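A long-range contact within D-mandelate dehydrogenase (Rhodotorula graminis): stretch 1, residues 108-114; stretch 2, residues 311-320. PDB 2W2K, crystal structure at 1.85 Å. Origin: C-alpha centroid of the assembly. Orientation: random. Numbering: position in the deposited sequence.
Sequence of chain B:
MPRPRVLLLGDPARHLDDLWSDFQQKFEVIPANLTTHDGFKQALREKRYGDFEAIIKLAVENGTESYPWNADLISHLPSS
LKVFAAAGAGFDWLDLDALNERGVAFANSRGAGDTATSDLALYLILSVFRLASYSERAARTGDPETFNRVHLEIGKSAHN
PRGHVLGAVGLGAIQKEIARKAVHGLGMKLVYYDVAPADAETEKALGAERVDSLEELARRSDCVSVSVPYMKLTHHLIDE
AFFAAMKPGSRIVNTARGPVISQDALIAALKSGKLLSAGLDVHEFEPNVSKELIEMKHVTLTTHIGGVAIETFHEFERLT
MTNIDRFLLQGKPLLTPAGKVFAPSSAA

Stretch 1 108-114: NSRGAGD
Stretch 2, residues 311-320: ETFHEFERLT

A segment without regular structure, Asn-108 to Gly-113, with Gly-113 at the N-cap position just before the helix that Asp-114 begins, lies against one face of a helix that runs through Glu-311 to Thr-320. The two run in opposite senses: Ser-109 sits by Phe-316 (CA to CA 6.0 Å) and Gly-113 by Thr-312 (CA to CA 5.1 Å). The loop folds through a type II turn, Ser-109 to Ala-112, and an overlapping type I turn, Gly-111 to Asp-114. Gly-111, at phi/psi 99/-24, suits the first, since a CB there would jam against the carbonyl O of Arg-110.

Ala-112 covers the most surface. Its CB points toward the helix and lies 3.6 Å from both Glu-315 CG and Phe-316 CE1; its single methyl fits against the Glu-315 methylenes and the Phe-316 ring with no further side-chain atoms to place. Ser-109 (chi1 m) also points toward the helix, its CB 3.6 Å from Phe-316 CD1, while its OG is hydrogen-bonded elsewhere in the structure. Phe-316 (chi1 m, chi2 -17°) meets both CB atoms obliquely. Leu-319 (m, t) extends the apolar patch, its CD1 3.9 Å from Ser-109 CA.

Glu-315 (t, p) offers its methylenes to Ala-112, while its carboxylate pairs with Arg-318 (NH2 to OE2 2.8 Å). No direct hydrogen bond joins the stretches; one water bridges Ala-112 O (3.2 Å from the water O) and Thr-312 OG1 (2.9 Å from the water O).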

ATOM      1  N   ASN B 108      -4.691  17.526  23.973  1.00  9.00           N
ATOM      2  CA  ASN B 108      -5.139  16.781  22.786  1.00  9.80           C
ATOM      3  C   ASN B 108      -4.931  15.261  23.017  1.00  7.30           C
ATOM      4  O   ASN B 108      -4.785  14.821  24.166  1.00  8.18           O
ATOM      5  CB  ASN B 108      -4.441  17.282  21.509  1.00  9.47           C
ATOM      6  CG  ASN B 108      -2.908  17.159  21.568  1.00  9.94           C
ATOM      7  OD1 ASN B 108      -2.355  16.420  22.375  1.00  9.91           O
ATOM      8  ND2 ASN B 108      -2.217  17.875  20.658  1.00 15.02           N
ATOM      9  N   SER B 109      -4.952  14.474  21.944  1.00  7.59           N
ATOM     10  CA  SER B 109      -4.728  13.029  22.017  1.00  6.95           C
ATOM     11  C   SER B 109      -3.526  12.665  21.117  1.00 10.22           C
ATOM     12  O   SER B 109      -3.564  11.677  20.384  1.00  8.74           O
ATOM     13  CB  SER B 109      -6.029  12.251  21.652  1.00 10.30           C
ATOM     14  OG  SER B 109      -7.106  12.582  22.552  1.00  7.62           O
ATOM     15  N   ARG B 110      -2.463  13.480  21.194  1.00 10.90           N
ATOM     16  CA  ARG B 110      -1.192  13.225  20.471  1.00 13.26           C
ATOM     17  C   ARG B 110      -0.673  11.773  20.598  1.00  8.08           C
ATOM     18  O   ARG B 110      -0.565  11.207  21.723  1.00  9.86           O
ATOM     19  CB  ARG B 110      -0.106  14.244  20.908  1.00 14.76           C
ATOM     20  CG  ARG B 110       1.291  14.009  20.303  1.00 15.71           C
ATOM     21  CD  ARG B 110       2.376  14.943  20.903  1.00 18.56           C
ATOM     22  NE  ARG B 110       2.402  14.938  22.369  1.00 14.79           N
ATOM     23  CZ  ARG B 110       2.953  13.990  23.129  1.00 18.59           C
ATOM     24  NH1 ARG B 110       3.542  12.922  22.588  1.00 24.18           N
ATOM     25  NH2 ARG B 110       2.887  14.090  24.446  1.00 18.46           N
ATOM     26  N   GLY B 111      -0.343  11.185  19.441  1.00  7.40           N
ATOM     27  CA  GLY B 111       0.211   9.835  19.358  1.00  7.53           C
ATOM     28  C   GLY B 111      -0.789   8.750  19.019  1.00  8.55           C
ATOM     29  O   GLY B 111      -0.397   7.693  18.535  1.00  9.49           O
ATOM     30  N   ALA B 112      -2.086   8.981  19.295  1.00  5.54           N
ATOM     31  CA  ALA B 112      -3.117   7.914  19.127  1.00  9.89           C
ATOM     32  C   ALA B 112      -3.192   7.353  17.708  1.00  9.23           C
ATOM     33  O   ALA B 112      -3.443   6.158  17.527  1.00 10.84           O
ATOM     34  CB  ALA B 112      -4.531   8.411  19.561  1.00  5.97           C
ATOM     35  N   GLY B 113      -3.030   8.229  16.715  1.00  7.72           N
ATOM     36  CA  GLY B 113      -3.123   7.838  15.289  1.00  5.15           C
ATOM     37  C   GLY B 113      -1.789   7.634  14.558  1.00  8.43           C
ATOM     38  O   GLY B 113      -1.769   7.643  13.321  1.00  8.66           O
ATOM     39  N   ASP B 114      -0.671   7.465  15.286  1.00  9.28           N
ATOM     40  CA  ASP B 114       0.667   7.298  14.620  1.00 10.40           C
ATOM     41  C   ASP B 114       0.721   6.076  13.681  1.00  8.60           C
ATOM     42  O   ASP B 114       1.235   6.162  12.558  1.00  8.58           O
ATOM     43  CB  ASP B 114       1.828   7.190  15.635  1.00 10.77           C
ATOM     44  CG  ASP B 114       2.168   8.528  16.346  1.00 16.43           C
ATOM     45  OD1 ASP B 114       1.516   9.559  16.098  1.00  8.29           O
ATOM     46  OD2 ASP B 114       3.104   8.529  17.196  1.00 14.82           O
ATOM     47  N   GLU B 311      -8.736   1.236  16.141  1.00  6.87           N
ATOM     48  CA  GLU B 311      -7.670   1.328  17.178  1.00  7.29           C
ATOM     49  C   GLU B 311      -7.296   2.769  17.554  1.00  6.29           C
ATOM     50  O   GLU B 311      -6.986   3.067  18.731  1.00  7.61           O
ATOM     51  CB  GLU B 311      -6.396   0.516  16.786  1.00  8.48           C
ATOM     52  CG  GLU B 311      -6.610  -1.033  16.715  1.00 10.11           C
ATOM     53  CD  GLU B 311      -7.345  -1.533  15.457  1.00 13.26           C
ATOM     54  OE1 GLU B 311      -7.518  -0.787  14.462  1.00  9.64           O
ATOM     55  OE2 GLU B 311      -7.780  -2.705  15.464  1.00 14.51           O
ATOM     56  N   THR B 312      -7.310   3.669  16.569  1.00  7.28           N
ATOM     57  CA  THR B 312      -7.146   5.119  16.854  1.00  7.01           C
ATOM     58  C   THR B 312      -8.255   5.601  17.808  1.00  7.63           C
ATOM     59  O   THR B 312      -7.984   6.296  18.797  1.00  5.86           O
ATOM     60  CB  THR B 312      -7.170   5.971  15.557  1.00  7.73           C
ATOM     61  OG1 THR B 312      -6.187   5.470  14.624  1.00  7.03           O
ATOM     62  CG2 THR B 312      -6.861   7.438  15.881  1.00  5.46           C
ATOM     63  N   PHE B 313      -9.497   5.217  17.511  1.00  8.10           N
ATOM     64  CA  PHE B 313     -10.668   5.704  18.265  1.00  7.82           C
ATOM     65  C   PHE B 313     -10.669   5.150  19.704  1.00  8.43           C
ATOM     66  O   PHE B 313     -11.047   5.870  20.649  1.00  7.62           O
ATOM     67  CB  PHE B 313     -11.995   5.338  17.542  1.00  7.45           C
ATOM     68  CG  PHE B 313     -12.093   5.809  16.104  1.00  8.18           C
ATOM     69  CD1 PHE B 313     -11.446   6.966  15.663  1.00  8.70           C
ATOM     70  CD2 PHE B 313     -12.885   5.100  15.186  1.00 10.34           C
ATOM     71  CE1 PHE B 313     -11.561   7.389  14.318  1.00 15.87           C
ATOM     72  CE2 PHE B 313     -13.002   5.519  13.843  1.00 10.02           C
ATOM     73  CZ  PHE B 313     -12.346   6.664  13.419  1.00 12.79           C
ATOM     74  N   HIS B 314     -10.253   3.888  19.881  1.00  8.22           N
ATOM     75  CA  HIS B 314     -10.052   3.305  21.238  1.00  8.46           C
ATOM     76  C   HIS B 314      -9.087   4.188  22.056  1.00  8.69           C
ATOM     77  O   HIS B 314      -9.337   4.504  23.240  1.00  8.40           O
ATOM     78  CB  HIS B 314      -9.466   1.882  21.149  1.00  9.12           C
ATOM     79  CG  HIS B 314     -10.484   0.791  20.955  1.00 16.56           C
ATOM     80  ND1 HIS B 314     -11.449   0.820  19.968  1.00 21.11           N
ATOM     81  CD2 HIS B 314     -10.674  -0.371  21.627  1.00 20.43           C
ATOM     82  CE1 HIS B 314     -12.196  -0.272  20.048  1.00 14.57           C
ATOM     83  NE2 HIS B 314     -11.741  -1.014  21.041  1.00 25.42           N
ATOM     84  N   GLU B 315      -7.971   4.580  21.433  1.00  7.78           N
ATOM     85  CA  GLU B 315      -6.987   5.411  22.128  1.00  9.63           C
ATOM     86  C   GLU B 315      -7.463   6.870  22.386  1.00  7.34           C
ATOM     87  O   GLU B 315      -7.119   7.444  23.442  1.00  6.63           O
ATOM     88  CB  GLU B 315      -5.591   5.298  21.470  1.00 10.49           C
ATOM     89  CG  GLU B 315      -4.446   5.975  22.240  1.00 13.51           C
ATOM     90  CD  GLU B 315      -3.922   5.195  23.477  1.00 14.93           C
ATOM     91  OE1 GLU B 315      -4.497   4.144  23.887  1.00 14.97           O
ATOM     92  OE2 GLU B 315      -2.909   5.680  24.044  1.00 14.38           O
ATOM     93  N   PHE B 316      -8.248   7.460  21.466  1.00  4.66           N
ATOM     94  CA  PHE B 316      -8.910   8.777  21.720  1.00  5.26           C
ATOM     95  C   PHE B 316      -9.780   8.709  23.005  1.00  9.28           C
ATOM     96  O   PHE B 316      -9.694   9.587  23.877  1.00  8.25           O
ATOM     97  CB  PHE B 316      -9.821   9.267  20.543  1.00  5.44           C
ATOM     98  CG  PHE B 316      -9.088   9.736  19.300  1.00  6.03           C
ATOM     99  CD1 PHE B 316      -7.719  10.063  19.310  1.00  8.44           C
ATOM    100  CD2 PHE B 316      -9.793   9.870  18.101  1.00  8.56           C
ATOM    101  CE1 PHE B 316      -7.065  10.497  18.100  1.00  7.41           C
ATOM    102  CE2 PHE B 316      -9.163  10.303  16.916  1.00  9.44           C
ATOM    103  CZ  PHE B 316      -7.790  10.625  16.929  1.00 11.55           C
ATOM    104  N   GLU B 317     -10.643   7.689  23.103  1.00  8.05           N
ATOM    105  CA  GLU B 317     -11.493   7.494  24.301  1.00  6.71           C
ATOM    106  C   GLU B 317     -10.669   7.256  25.574  1.00  8.84           C
ATOM    107  O   GLU B 317     -10.957   7.871  26.613  1.00  5.76           O
ATOM    108  CB  GLU B 317     -12.520   6.355  24.060  1.00  5.37           C
ATOM    109  CG  GLU B 317     -13.556   6.746  22.977  1.00  5.22           C
ATOM    110  CD  GLU B 317     -14.785   5.824  22.877  1.00 11.27           C
ATOM    111  OE1 GLU B 317     -14.868   4.806  23.609  1.00 10.58           O
ATOM    112  OE2 GLU B 317     -15.669   6.145  22.033  1.00 10.17           O
ATOM    113  N   ARG B 318      -9.640   6.393  25.507  1.00  8.02           N
ATOM    114  CA  ARG B 318      -8.769   6.150  26.695  1.00  7.55           C
ATOM    115  C   ARG B 318      -8.022   7.419  27.160  1.00  7.91           C
ATOM    116  O   ARG B 318      -8.007   7.722  28.359  1.00  8.74           O
ATOM    117  CB  ARG B 318      -7.748   5.008  26.452  1.00  8.25           C
ATOM    118  CG  ARG B 318      -6.950   4.592  27.754  1.00  8.17           C
ATOM    119  CD  ARG B 318      -5.795   3.610  27.431  1.00 11.23           C
ATOM    120  NE  ARG B 318      -4.646   4.287  26.810  1.00 14.57           N
ATOM    121  CZ  ARG B 318      -3.681   4.930  27.478  1.00 18.64           C
ATOM    122  NH1 ARG B 318      -3.698   5.013  28.813  1.00 14.44           N
ATOM    123  NH2 ARG B 318      -2.686   5.497  26.812  1.00 17.35           N
ATOM    124  N   LEU B 319      -7.410   8.164  26.226  1.00  5.89           N
ATOM    125  CA  LEU B 319      -6.633   9.369  26.595  1.00  7.79           C
ATOM    126  C   LEU B 319      -7.519  10.489  27.182  1.00  7.19           C
ATOM    127  O   LEU B 319      -7.183  11.070  28.228  1.00  7.51           O
ATOM    128  CB  LEU B 319      -5.790   9.883  25.396  1.00  8.09           C
ATOM    129  CG  LEU B 319      -4.518   9.068  25.053  1.00  7.81           C
ATOM    130  CD1 LEU B 319      -3.942   9.585  23.718  1.00  9.31           C
ATOM    131  CD2 LEU B 319      -3.475   9.161  26.178  1.00 11.43           C
ATOM    132  N   THR B 320      -8.639  10.786  26.528  1.00  7.34           N
ATOM    133  CA  THR B 320      -9.546  11.858  27.032  1.00  6.73           C
ATOM    134  C   THR B 320     -10.047  11.574  28.459  1.00  7.46           C
ATOM    135  O   THR B 320      -9.969  12.455  29.335  1.00  7.72           O
ATOM    136  CB  THR B 320     -10.732  12.161  26.073  1.00  6.13           C
ATOM    137  OG1 THR B 320     -11.473  10.954  25.786  1.00  7.10           O
ATOM    138  CG2 THR B 320     -10.221  12.827  24.739  1.00  8.93           C
TER
HETATM  139  O   HOH W   1      -3.548   4.331  14.859  1.00  6.66           O